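Biofilm growth-associated repressor (Xylella fastidiosa, PDB 3PQK) represses transcription of its own operon by binding a palindromic AT-rich sequence across the -10 region of the blh promoter. Local coordinates at residues Leu17-His22 against Ser63-Thr68; Leu26-Thr31 against Gly58-Ser63; Thr31-Glu36 against Gln86-Leu91; Phe37-Leu42 against Ile48-Leu53; Glu67-Ile72 against Phe76-Glu81. All blocks are in the same frame, centred on the assembly; numbering follows the deposited sequence.

Contact 1 of 5, residues Leu17-His22 against Ser63-Thr68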
# COMPACT_ATOMS: atom_id res chain seq x y z
N LEU B 17 4.68 2.26 2.38
CA LEU B 17 3.60 2.86 1.58
C LEU B 17 3.99 4.26 1.13
O LEU B 17 3.67 4.65 0.01
CB LEU B 17 2.25 2.89 2.33
CG LEU B 17 1.63 1.52 2.70
CD1 LEU B 17 0.32 1.71 3.46
CD2 LEU B 17 1.43 0.63 1.50
N LYS B 18 4.69 5.01 2.01
CA LYS B 18 5.19 6.36 1.66
C LYS B 18 6.09 6.23 0.42
O LYS B 18 5.93 6.99 -0.53
CB LYS B 18 6.01 6.97 2.81
CG LYS B 18 5.16 7.55 3.92
CD LYS B 18 5.98 7.85 5.17
CE LYS B 18 5.12 8.14 6.37
NZ LYS B 18 5.94 8.36 7.59
N THR B 19 6.99 5.22 0.42
CA THR B 19 7.91 4.97 -0.69
C THR B 19 7.15 4.70 -1.98
O THR B 19 7.48 5.30 -3.01
CB THR B 19 8.84 3.82 -0.36
OG1 THR B 19 9.56 4.14 0.83
CG2 THR B 19 9.80 3.50 -1.52
N LEU B 20 6.14 3.82 -1.93
CA LEU B 20 5.38 3.45 -3.12
C LEU B 20 4.37 4.52 -3.56
O LEU B 20 3.80 4.39 -4.64
CB LEU B 20 4.69 2.09 -2.92
CG LEU B 20 5.59 0.88 -2.67
CD1 LEU B 20 4.78 -0.30 -2.30
CD2 LEU B 20 6.46 0.55 -3.90
N SER B 21 4.16 5.56 -2.74
CA SER B 21 3.24 6.68 -2.97
C SER B 21 3.70 7.70 -4.07
O SER B 21 3.57 8.91 -3.87
CB SER B 21 2.98 7.44 -1.67
OG SER B 21 1.99 6.76 -0.93
N HIS B 22 4.21 7.20 -5.21
CA HIS B 22 4.62 8.03 -6.34
C HIS B 22 4.13 7.33 -7.58
O HIS B 22 4.47 6.17 -7.76
CB HIS B 22 6.14 8.27 -6.38
CG HIS B 22 6.60 9.30 -7.39
ND1 HIS B 22 6.21 9.24 -8.72
CD2 HIS B 22 7.44 10.34 -7.22
CE1 HIS B 22 6.79 10.28 -9.31
NE2 HIS B 22 7.55 10.96 -8.45
N SER B 63 15.41 2.01 -1.52
CA SER B 63 14.40 1.40 -0.67
C SER B 63 14.44 -0.13 -0.62
O SER B 63 13.73 -0.73 0.18
CB SER B 63 13.02 1.92 -1.05
OG SER B 63 13.08 3.33 -1.18
N GLY B 64 15.29 -0.75 -1.42
CA GLY B 64 15.43 -2.21 -1.44
C GLY B 64 14.33 -2.94 -2.17
O GLY B 64 14.17 -4.15 -2.01
N ILE B 65 13.57 -2.22 -3.01
CA ILE B 65 12.41 -2.77 -3.73
C ILE B 65 12.81 -3.30 -5.11
O ILE B 65 12.25 -4.29 -5.59
CB ILE B 65 11.27 -1.69 -3.78
CG1 ILE B 65 10.76 -1.36 -2.34
CG2 ILE B 65 10.09 -2.13 -4.68
CD1 ILE B 65 9.90 -0.08 -2.25
N VAL B 66 13.77 -2.63 -5.74
CA VAL B 66 14.28 -2.99 -7.04
C VAL B 66 15.81 -3.15 -6.91
O VAL B 66 16.44 -2.50 -6.08
CB VAL B 66 13.87 -1.92 -8.10
CG1 VAL B 66 14.61 -2.10 -9.43
CG2 VAL B 66 12.35 -1.93 -8.33
N GLU B 67 16.38 -4.00 -7.74
CA GLU B 67 17.82 -4.22 -7.83
C GLU B 67 18.22 -4.38 -9.32
O GLU B 67 17.34 -4.52 -10.18
CB GLU B 67 18.23 -5.45 -7.02
CG GLU B 67 17.57 -6.76 -7.42
CD GLU B 67 18.07 -7.96 -6.65
OE1 GLU B 67 19.06 -7.80 -5.89
OE2 GLU B 67 17.49 -9.05 -6.79
N THR B 68 19.51 -4.39 -9.60
CA THR B 68 20.01 -4.55 -10.95
C THR B 68 20.62 -5.93 -11.16
O THR B 68 21.05 -6.61 -10.21
CB THR B 68 20.97 -3.41 -11.36
OG1 THR B 68 22.15 -3.46 -10.56
CG2 THR B 68 20.31 -2.03 -11.31
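Small apolar branches, with one serine hydroxyl beside them, make this contact: Thr19 and Leu20, on the last turn of helix 3-20, meet Ser63 and Ile65 where the chain leaves helix 52-62 for strand 66-69. The methyl of Thr19 does most of the touching. With CG2 anti to the backbone N (the chi1 of -58° is that of OG1), it lies 3.3 Å from Ser63 OG and 3.7 Å from Ile65 CD1. The closest approach is therefore methyl to hydroxyl and carries no hydrogen bond; Ser63 OG donates instead to Val59 O, back in its own helix, while Thr19 OG1 bonds to Asn15 O in the turn before. Leu20 supplies the second apolar touch, its CD2 coming slantwise to Ile65 CD1 at 3.9 Å, so the tip of the isoleucine has a methyl from each of two neighbouring residues against it. Gly64 turns the chain between the two partners: its positive phi ends helix 52-62 in a Schellman motif. On the other segment Ser21 OG reaches back to Leu17 O at 2.9 Å, rising 40° out of the carbonyl plane, just where the helix ends. Leu20 also packs on Leu17 of the second subunit, which places the contact beside the dimer interface. Such a junction, where the N-terminal helix meets the approach to the wing, belongs to the winged-helix fold of ArsR-family repressors.

Contact 2 of 5, residues Leu26-Thr31 against Gly58-Ser63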
# COMPACT_ATOMS: atom_id res chain seq x y z
N LEU B 26 5.05 3.49 -8.88
CA LEU B 26 4.04 2.46 -9.07
C LEU B 26 4.05 1.82 -10.46
O LEU B 26 3.96 0.60 -10.57
CB LEU B 26 2.65 2.98 -8.71
CG LEU B 26 2.40 3.05 -7.22
CD1 LEU B 26 1.13 3.84 -6.92
CD2 LEU B 26 2.28 1.65 -6.62
N MSE B 27 4.17 2.64 -11.51
CA MSE B 27 4.21 2.14 -12.90
C MSE B 27 5.44 1.25 -13.08
O MSE B 27 5.33 0.14 -13.57
CB MSE B 27 4.22 3.31 -13.89
CG MSE B 27 2.92 4.11 -13.90
SE MSE B 27 2.91 5.55 -15.24
CE MSE B 27 3.97 6.87 -14.45
N LEU B 28 6.57 1.67 -12.49
CA LEU B 28 7.81 0.91 -12.51
C LEU B 28 7.68 -0.44 -11.84
O LEU B 28 8.00 -1.44 -12.44
CB LEU B 28 8.95 1.76 -11.89
CG LEU B 28 9.46 2.90 -12.77
CD1 LEU B 28 10.36 3.83 -11.97
CD2 LEU B 28 10.21 2.37 -14.01
N VAL B 29 7.19 -0.50 -10.59
CA VAL B 29 7.06 -1.78 -9.88
C VAL B 29 6.05 -2.73 -10.52
O VAL B 29 6.34 -3.91 -10.68
CB VAL B 29 6.97 -1.65 -8.33
CG1 VAL B 29 8.20 -0.95 -7.76
CG2 VAL B 29 5.70 -0.92 -7.91
N CYS B 30 4.91 -2.19 -10.98
CA CYS B 30 3.94 -3.05 -11.67
C CYS B 30 4.50 -3.61 -12.98
O CYS B 30 4.29 -4.78 -13.27
CB CYS B 30 2.61 -2.33 -11.88
SG CYS B 30 1.47 -2.50 -10.50
N THR B 31 5.29 -2.79 -13.74
CA THR B 31 5.93 -3.26 -14.99
C THR B 31 6.91 -4.41 -14.68
O THR B 31 6.92 -5.42 -15.39
CB THR B 31 6.62 -2.09 -15.72
OG1 THR B 31 5.70 -1.01 -15.90
CG2 THR B 31 7.20 -2.51 -17.08
N GLY B 58 16.17 4.92 -8.81
CA GLY B 58 17.17 5.23 -7.78
C GLY B 58 16.54 5.13 -6.41
O GLY B 58 17.00 4.33 -5.60
N VAL B 59 15.39 5.80 -6.20
CA VAL B 59 14.59 5.73 -4.95
C VAL B 59 14.18 4.27 -4.64
O VAL B 59 14.36 3.82 -3.52
CB VAL B 59 13.36 6.67 -4.97
CG1 VAL B 59 12.44 6.43 -3.76
CG2 VAL B 59 13.78 8.14 -5.05
N LEU B 60 13.67 3.53 -5.63
CA LEU B 60 13.22 2.13 -5.47
C LEU B 60 14.35 1.20 -5.13
O LEU B 60 14.14 0.18 -4.48
CB LEU B 60 12.51 1.65 -6.77
CG LEU B 60 11.12 2.24 -7.04
CD1 LEU B 60 10.64 1.86 -8.44
CD2 LEU B 60 10.09 1.81 -5.94
N ARG B 61 15.56 1.49 -5.66
CA ARG B 61 16.77 0.70 -5.40
C ARG B 61 17.24 0.99 -3.99
O ARG B 61 17.56 0.05 -3.26
CB ARG B 61 17.88 1.05 -6.41
CG ARG B 61 18.27 -0.07 -7.37
CD ARG B 61 19.50 0.31 -8.19
NE ARG B 61 20.66 -0.57 -7.93
CZ ARG B 61 21.93 -0.16 -7.97
NH1 ARG B 61 22.22 1.11 -8.20
NH2 ARG B 61 22.92 -1.02 -7.74
N GLU B 62 17.26 2.28 -3.58
CA GLU B 62 17.67 2.67 -2.20
C GLU B 62 16.73 2.01 -1.20
O GLU B 62 17.17 1.45 -0.20
CB GLU B 62 17.57 4.18 -1.98
CG GLU B 62 18.28 5.07 -2.98
CD GLU B 62 19.73 5.39 -2.73
OE1 GLU B 62 20.13 6.55 -3.00
OE2 GLU B 62 20.49 4.49 -2.28
N SER B 63 15.41 2.01 -1.52
CA SER B 63 14.40 1.40 -0.67
C SER B 63 14.44 -0.13 -0.62
O SER B 63 13.73 -0.73 0.18
CB SER B 63 13.02 1.92 -1.05
OG SER B 63 13.08 3.33 -1.18
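Leu60 lies across Leu28 and Val29, joining helix 23-33 to helix 52-62, the second helix of the predicted helix-turn-helix, in the buried middle of the winged-helix domain. All three residues direct their CB atoms toward the opposing helix, and the leucine does the reaching. Its CG is anti to the carbonyl carbon (chi1 -72°), which carries the two terminal methyls out to the opposing helix. CD1 arrives where the consecutive residues Leu28 and Val29 sit next to each other: it is 3.8 Å from Leu28 CB, so on that side a methyl meets the root of a side chain and not its tip. The more distant end of Leu28 is less close, with CD1 of Leu28 4.1 Å from CD1 of Leu60. In both pairs the side chains meet at a slant, without either lying along the other. No polar group takes part, and all three residues are buried, so the helices are held here by shape and by exclusion of water. Around it Leu28 also touches Leu57 and Gln56 of helix 52-62, while Val29 and Leu60 both pack on Ile65. At the valine, the single methyl CG1 of Val29 stands 3.8 Å from both CD1 and CD2 of Leu60.

Contact 3 of 5, residues Thr31-Glu36 against Gln86-Leu91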
# COMPACT_ATOMS: atom_id res chain seq x y z
N THR B 31 5.29 -2.79 -13.74
CA THR B 31 5.93 -3.26 -14.99
C THR B 31 6.91 -4.41 -14.68
O THR B 31 6.92 -5.42 -15.39
CB THR B 31 6.62 -2.09 -15.72
OG1 THR B 31 5.70 -1.01 -15.90
CG2 THR B 31 7.20 -2.51 -17.08
N LEU B 32 7.67 -4.27 -13.57
CA LEU B 32 8.67 -5.25 -13.15
C LEU B 32 8.14 -6.56 -12.60
O LEU B 32 8.88 -7.52 -12.48
CB LEU B 32 9.72 -4.63 -12.22
CG LEU B 32 10.59 -3.53 -12.83
CD1 LEU B 32 11.37 -2.84 -11.73
CD2 LEU B 32 11.60 -4.10 -13.88
N VAL B 33 6.86 -6.63 -12.29
CA VAL B 33 6.19 -7.87 -11.86
C VAL B 33 6.26 -8.86 -13.04
O VAL B 33 6.48 -10.05 -12.85
CB VAL B 33 4.71 -7.55 -11.45
CG1 VAL B 33 3.86 -8.82 -11.36
CG2 VAL B 33 4.67 -6.77 -10.14
N GLU B 34 6.13 -8.34 -14.26
CA GLU B 34 6.16 -9.07 -15.52
C GLU B 34 7.55 -9.58 -15.94
O GLU B 34 7.63 -10.56 -16.69
CB GLU B 34 5.49 -8.26 -16.61
CG GLU B 34 3.99 -8.11 -16.33
CD GLU B 34 3.26 -7.03 -17.10
OE1 GLU B 34 3.87 -6.38 -17.98
OE2 GLU B 34 2.04 -6.86 -16.85
N GLY B 35 8.61 -9.00 -15.38
CA GLY B 35 9.96 -9.44 -15.67
C GLY B 35 11.00 -8.35 -15.55
O GLY B 35 10.69 -7.22 -15.15
N GLU B 36 12.25 -8.69 -15.89
CA GLU B 36 13.42 -7.79 -15.85
C GLU B 36 13.44 -6.91 -17.07
O GLU B 36 13.26 -7.42 -18.18
CB GLU B 36 14.73 -8.61 -15.81
CG GLU B 36 14.81 -9.62 -14.69
CD GLU B 36 16.15 -10.33 -14.49
OE1 GLU B 36 17.11 -10.00 -15.21
OE2 GLU B 36 16.22 -11.20 -13.59
N GLN B 86 5.94 -8.73 -2.11
CA GLN B 86 4.62 -9.31 -1.83
C GLN B 86 3.56 -8.21 -1.93
O GLN B 86 2.49 -8.43 -2.49
CB GLN B 86 4.58 -9.95 -0.41
CG GLN B 86 5.44 -11.22 -0.21
CD GLN B 86 5.50 -11.68 1.26
OE1 GLN B 86 4.58 -11.45 2.06
NE2 GLN B 86 6.58 -12.33 1.67
N LEU B 87 3.89 -7.00 -1.47
CA LEU B 87 2.96 -5.88 -1.55
C LEU B 87 2.82 -5.43 -3.02
O LEU B 87 1.70 -5.20 -3.49
CB LEU B 87 3.38 -4.71 -0.64
CG LEU B 87 2.54 -3.39 -0.75
CD1 LEU B 87 1.06 -3.65 -0.46
CD2 LEU B 87 3.10 -2.31 0.16
N VAL B 88 3.95 -5.36 -3.73
CA VAL B 88 4.00 -4.99 -5.16
C VAL B 88 3.11 -5.97 -5.94
O VAL B 88 2.24 -5.53 -6.70
CB VAL B 88 5.44 -4.95 -5.72
CG1 VAL B 88 5.42 -4.70 -7.23
CG2 VAL B 88 6.29 -3.88 -5.03
N ASN B 89 3.28 -7.29 -5.70
CA ASN B 89 2.48 -8.32 -6.34
C ASN B 89 0.96 -8.15 -6.08
O ASN B 89 0.17 -8.38 -6.98
CB ASN B 89 2.98 -9.71 -5.92
CG ASN B 89 4.14 -10.21 -6.76
OD1 ASN B 89 5.21 -10.53 -6.25
ND2 ASN B 89 3.96 -10.26 -8.07
N ALA B 90 0.57 -7.70 -4.86
CA ALA B 90 -0.83 -7.45 -4.50
C ALA B 90 -1.37 -6.22 -5.20
O ALA B 90 -2.51 -6.23 -5.64
CB ALA B 90 -0.98 -7.29 -2.99
N LEU B 91 -0.56 -5.15 -5.29
CA LEU B 91 -0.96 -3.92 -5.99
C LEU B 91 -1.16 -4.23 -7.49
O LEU B 91 -2.08 -3.69 -8.11
CB LEU B 91 0.11 -2.82 -5.83
CG LEU B 91 0.30 -2.20 -4.44
CD1 LEU B 91 1.65 -1.46 -4.36
CD2 LEU B 91 -0.87 -1.24 -4.07
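Met27 O is gripped twice by Thr31, through its backbone N and through OG1, a double hold that lies one turn before Val33 in the same helix. Glu34 N bonds in its turn to Thr31 O at 3.2 Å. Across the contact itself there is no hydrogen bond. Val33 has CG1 anti to the backbone N (chi1 165°), an orientation that divides its branches between two partners: CG2 goes to Val88 CG1 at 3.6 Å, and CG1 faces the amide end of Asn89. The valines run counter to one another, methyl beside methyl, while the exposed asparagine covers the outer flank. Leu79 of the wing packs on both Val33 and Val88, closing the apolar patch from the side of the sheet. On the far side of helix 84-96, Leu87 and Ala90 pack against Leu91 and Ala90 of the second subunit, making this helix part of the dimer interface. The disulfide Cys30-Cys96 is a second, covalent tie between helices 23-33 and 84-96. With no hydrogen bond across it, the contact between Val33 and its partners rests on apolar packing, which imposes no bond direction on the two helices.

Contact 4 of 5, residues Phe37-Leu42 against Ile48-Leu53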
# COMPACT_ATOMS: atom_id res chain seq x y z
N PHE B 37 13.64 -5.60 -16.89
CA PHE B 37 13.68 -4.68 -18.03
C PHE B 37 14.85 -3.73 -17.95
O PHE B 37 15.25 -3.34 -16.85
CB PHE B 37 12.37 -3.88 -18.16
CG PHE B 37 11.15 -4.73 -18.42
CD1 PHE B 37 10.88 -5.20 -19.71
CD2 PHE B 37 10.32 -5.12 -17.39
CE1 PHE B 37 9.76 -6.00 -19.95
CE2 PHE B 37 9.18 -5.91 -17.63
CZ PHE B 37 8.91 -6.35 -18.91
N SER B 38 15.34 -3.30 -19.12
CA SER B 38 16.44 -2.36 -19.15
C SER B 38 15.83 -0.99 -18.98
O SER B 38 14.61 -0.87 -19.03
CB SER B 38 17.21 -2.48 -20.46
OG SER B 38 16.52 -1.82 -21.50
N VAL B 39 16.65 0.05 -18.79
CA VAL B 39 16.18 1.42 -18.63
C VAL B 39 15.46 1.91 -19.88
O VAL B 39 14.43 2.58 -19.76
CB VAL B 39 17.32 2.37 -18.10
CG1 VAL B 39 18.45 2.56 -19.12
CG2 VAL B 39 16.78 3.71 -17.62
N GLY B 40 15.95 1.53 -21.06
CA GLY B 40 15.35 1.87 -22.34
C GLY B 40 13.98 1.26 -22.52
O GLY B 40 13.06 1.93 -22.97
N GLU B 41 13.82 -0.02 -22.13
CA GLU B 41 12.56 -0.75 -22.18
C GLU B 41 11.55 -0.16 -21.20
O GLU B 41 10.35 -0.08 -21.52
CB GLU B 41 12.79 -2.22 -21.86
CG GLU B 41 13.68 -2.88 -22.89
CD GLU B 41 14.10 -4.30 -22.62
OE1 GLU B 41 14.30 -4.69 -21.45
OE2 GLU B 41 14.23 -5.05 -23.61
N LEU B 42 12.03 0.26 -20.00
CA LEU B 42 11.14 0.87 -19.01
C LEU B 42 10.62 2.21 -19.53
O LEU B 42 9.42 2.47 -19.43
CB LEU B 42 11.85 1.02 -17.63
CG LEU B 42 12.08 -0.31 -16.90
CD1 LEU B 42 13.11 -0.18 -15.82
CD2 LEU B 42 10.78 -0.96 -16.44
N ILE B 48 7.95 7.56 -19.52
CA ILE B 48 8.65 8.47 -18.64
C ILE B 48 10.13 8.46 -19.06
O ILE B 48 10.74 7.38 -19.14
CB ILE B 48 8.45 8.08 -17.13
CG1 ILE B 48 6.94 8.16 -16.68
CG2 ILE B 48 9.38 8.88 -16.18
CD1 ILE B 48 6.30 9.58 -16.48
N GLY B 49 10.69 9.63 -19.35
CA GLY B 49 12.07 9.75 -19.77
C GLY B 49 13.01 10.10 -18.64
O GLY B 49 12.74 9.78 -17.49
N GLN B 50 14.09 10.82 -18.97
CA GLN B 50 15.09 11.26 -18.00
C GLN B 50 14.93 12.74 -17.63
O GLN B 50 14.33 13.47 -18.41
CB GLN B 50 16.51 10.96 -18.51
CG GLN B 50 16.83 9.46 -18.65
CD GLN B 50 16.73 8.68 -17.36
OE1 GLN B 50 16.82 9.22 -16.25
NE2 GLN B 50 16.56 7.37 -17.49
N PRO B 51 15.41 13.23 -16.46
CA PRO B 51 16.12 12.51 -15.38
C PRO B 51 15.20 11.64 -14.49
O PRO B 51 15.70 10.77 -13.79
CB PRO B 51 16.80 13.65 -14.61
CG PRO B 51 15.86 14.81 -14.76
CD PRO B 51 15.24 14.66 -16.13
N THR B 52 13.87 11.87 -14.58
CA THR B 52 12.78 11.24 -13.81
C THR B 52 12.87 9.72 -13.65
O THR B 52 12.96 9.24 -12.52
CB THR B 52 11.42 11.76 -14.30
OG1 THR B 52 11.51 13.18 -14.39
CG2 THR B 52 10.26 11.39 -13.38
N LEU B 53 12.87 8.96 -14.76
CA LEU B 53 12.94 7.49 -14.75
C LEU B 53 14.10 6.95 -13.91
O LEU B 53 13.86 6.10 -13.05
CB LEU B 53 12.96 6.92 -16.19
CG LEU B 53 12.67 5.43 -16.36
CD1 LEU B 53 11.20 5.18 -16.59
CD2 LEU B 53 13.43 4.90 -17.53
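Leu53 pushes its CD2 methyl against the first turn of helix 39-46, 3.4 Å from Val39 O and 3.6 Å from Val39 CG2. CG anti to the backbone N (chi1 -165°) sends the chain that way, and the same methyl lies 4.2 Å from Leu42 CB, one turn further on. Val39 CG2 is also met by the amide of Gln50: NE2 is 3.7 Å away, the two side chains crossing at about a right angle. The glutamine chain bends at chi2, turning its OE1 to Ser54 N near the start of helix 52-62. These residues belong to the predicted helix-turn-helix, helix 39-46 being the first helix and helix 52-62 the second, and Leu53 is an apolar side chain wedged between them. Behind Val39 a capping box holds the helix start. Ser38 N gives a nearly straight bond to Glu41 OE1 (2.9 Å, 166°), on the anti side and tilted 24° out of the carboxylate plane, and Glu41 N returns a weak one to Ser38 OG at 3.3 Å. On the other segment Leu53 N bonds to Gly49 O at 2.9 Å, a bond that spans the cis peptide between Gln50 and Pro51. Further out, Leu53 continues onto Leu28, and Val39 packs on Tyr77 of the wing.

Contact 5 of 5, residues Glu67-Ile72 against Phe76-Glu81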
# COMPACT_ATOMS: atom_id res chain seq x y z
N GLU B 67 16.38 -4.00 -7.74
CA GLU B 67 17.82 -4.22 -7.83
C GLU B 67 18.22 -4.38 -9.32
O GLU B 67 17.34 -4.52 -10.18
CB GLU B 67 18.23 -5.45 -7.02
CG GLU B 67 17.57 -6.76 -7.42
CD GLU B 67 18.07 -7.96 -6.65
OE1 GLU B 67 19.06 -7.80 -5.89
OE2 GLU B 67 17.49 -9.05 -6.79
N THR B 68 19.51 -4.39 -9.60
CA THR B 68 20.01 -4.55 -10.95
C THR B 68 20.62 -5.93 -11.16
O THR B 68 21.05 -6.61 -10.21
CB THR B 68 20.97 -3.41 -11.36
OG1 THR B 68 22.15 -3.46 -10.56
CG2 THR B 68 20.31 -2.03 -11.31
N ARG B 69 20.67 -6.34 -12.43
CA ARG B 69 21.28 -7.59 -12.85
C ARG B 69 22.01 -7.32 -14.17
O ARG B 69 21.51 -6.59 -15.01
CB ARG B 69 20.21 -8.69 -12.98
CG ARG B 69 20.75 -10.11 -12.97
CD ARG B 69 19.63 -11.09 -13.22
NE ARG B 69 19.66 -11.58 -14.60
CZ ARG B 69 20.14 -12.76 -14.96
NH1 ARG B 69 20.55 -13.62 -14.04
NH2 ARG B 69 20.17 -13.11 -16.24
N ARG B 70 23.25 -7.83 -14.28
CA ARG B 70 24.07 -7.70 -15.49
C ARG B 70 24.90 -8.98 -15.65
O ARG B 70 26.02 -9.07 -15.14
CB ARG B 70 24.92 -6.42 -15.50
N ASN B 71 24.30 -10.00 -16.30
CA ASN B 71 24.87 -11.33 -16.55
C ASN B 71 26.00 -11.27 -17.57
O ASN B 71 26.99 -11.99 -17.42
CB ASN B 71 23.78 -12.30 -17.02
CG ASN B 71 24.17 -13.75 -17.00
OD1 ASN B 71 24.69 -14.30 -17.99
ND2 ASN B 71 23.89 -14.43 -15.89
N ILE B 72 25.84 -10.44 -18.63
CA ILE B 72 26.82 -10.30 -19.69
C ILE B 72 27.24 -8.85 -19.87
O ILE B 72 28.43 -8.55 -19.77
CB ILE B 72 26.33 -10.94 -21.05
CG1 ILE B 72 26.01 -12.46 -20.90
CG2 ILE B 72 27.30 -10.65 -22.20
CD1 ILE B 72 25.50 -13.21 -22.16
N PHE B 76 19.83 -4.89 -16.40
CA PHE B 76 18.39 -5.13 -16.23
C PHE B 76 17.97 -4.85 -14.80
O PHE B 76 18.65 -5.28 -13.86
CB PHE B 76 17.99 -6.58 -16.56
CG PHE B 76 18.19 -6.95 -18.00
CD1 PHE B 76 17.31 -6.51 -18.98
CD2 PHE B 76 19.29 -7.71 -18.39
CE1 PHE B 76 17.52 -6.80 -20.32
CE2 PHE B 76 19.50 -8.02 -19.74
CZ PHE B 76 18.60 -7.59 -20.69
N TYR B 77 16.82 -4.20 -14.65
CA TYR B 77 16.22 -3.95 -13.34
C TYR B 77 15.21 -5.05 -13.10
O TYR B 77 14.63 -5.56 -14.04
CB TYR B 77 15.56 -2.59 -13.30
CG TYR B 77 16.54 -1.44 -13.40
CD1 TYR B 77 16.95 -0.75 -12.26
CD2 TYR B 77 17.00 -0.99 -14.63
CE1 TYR B 77 17.81 0.35 -12.35
CE2 TYR B 77 17.87 0.09 -14.73
CZ TYR B 77 18.28 0.75 -13.58
OH TYR B 77 19.12 1.84 -13.67
N ARG B 78 15.03 -5.42 -11.86
CA ARG B 78 14.13 -6.46 -11.42
C ARG B 78 13.73 -6.14 -9.98
O ARG B 78 14.45 -5.43 -9.28
CB ARG B 78 14.84 -7.83 -11.46
CG ARG B 78 16.17 -7.91 -10.68
CD ARG B 78 16.73 -9.33 -10.59
NE ARG B 78 16.16 -10.08 -9.48
CZ ARG B 78 16.12 -11.41 -9.40
NH1 ARG B 78 16.62 -12.16 -10.38
NH2 ARG B 78 15.57 -12.00 -8.35
N LEU B 79 12.61 -6.71 -9.56
CA LEU B 79 12.14 -6.58 -8.21
C LEU B 79 13.02 -7.41 -7.29
O LEU B 79 13.55 -8.45 -7.71
CB LEU B 79 10.71 -7.14 -8.13
CG LEU B 79 9.61 -6.32 -8.77
CD1 LEU B 79 8.28 -7.07 -8.69
CD2 LEU B 79 9.47 -4.94 -8.10
N THR B 80 13.15 -7.00 -6.04
CA THR B 80 13.90 -7.86 -5.11
C THR B 80 12.96 -8.99 -4.65
O THR B 80 11.77 -8.99 -5.01
CB THR B 80 14.51 -7.06 -3.97
OG1 THR B 80 13.48 -6.42 -3.23
CG2 THR B 80 15.52 -6.05 -4.45
N GLU B 81 13.49 -9.98 -3.93
CA GLU B 81 12.70 -11.11 -3.44
C GLU B 81 12.32 -10.91 -1.97
O GLU B 81 11.77 -11.81 -1.32
CB GLU B 81 13.45 -12.43 -3.67
CG GLU B 81 13.48 -12.87 -5.12
CD GLU B 81 14.08 -14.24 -5.33
OE1 GLU B 81 15.33 -14.37 -5.23
OE2 GLU B 81 13.31 -15.20 -5.58
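The wing is a beta hairpin, and strands 66-69 and 76-79 are its two arms, with Glu67 opposite Arg78, Thr68 opposite Tyr77 and Arg69 opposite Phe76. The outer two are antiparallel hydrogen-bonded pairs: Glu67 N to Arg78 O and Arg78 N to Glu67 O close one, Arg69 N to Phe76 O and Phe76 N to Arg69 O the other, all four between 2.7 and 3.0 Å. Thr68 and Tyr77 form the non-hydrogen-bonded pair between them, and on their face the threonine methyl CG2 sits over the tyrosine ring in a CH-pi contact, 4.0 Å from the centroid and 29° off the ring normal. Glu67 and Arg78 stand on the other face, running alongside each other in the same direction. Each has CG in the crowded position between backbone N and carbonyl carbon, which sets the two chains next to each other. Glu67 OE2 then forms a salt bridge with Arg78 NE at 3.2 Å, although carboxylate and guanidinium planes are turned 78° apart. A long bridge from Arg78 to Glu81 extends the network, and NH1 has a further weak ion pair with Glu36. The methyl of Thr80, CG2, lies against Glu67 CG at 3.7 Å, while its OG1 bonds to Gly64 O. Arg69, poorly ordered, pairs with Glu36. A two-stranded hairpin following the second helix of the predicted helix-turn-helix is the hallmark of the winged-helix fold.

Contact 2 is fully buried near the centre of the chain and purely apolar; contacts 1, 3 and 4 are partly buried, and contact 5 lies on the surface, where backbone bonds and charges dominate over methyl packing. Contacts 2 and 3 both use helix 23-33, one against the helix-turn-helix, the other against helix 84-96, and meet through Val29 and Val88. Contacts 2 and 4 share helix 52-62, with Leu28 touching Leu53. Strand 66-69 connects contacts 1 and 5. Contacts 1, 2 and 3 also reach the second subunit, whereas contacts 4 and 5 do not. Charge links contact 3 to contact 5, through Glu36 and Arg69.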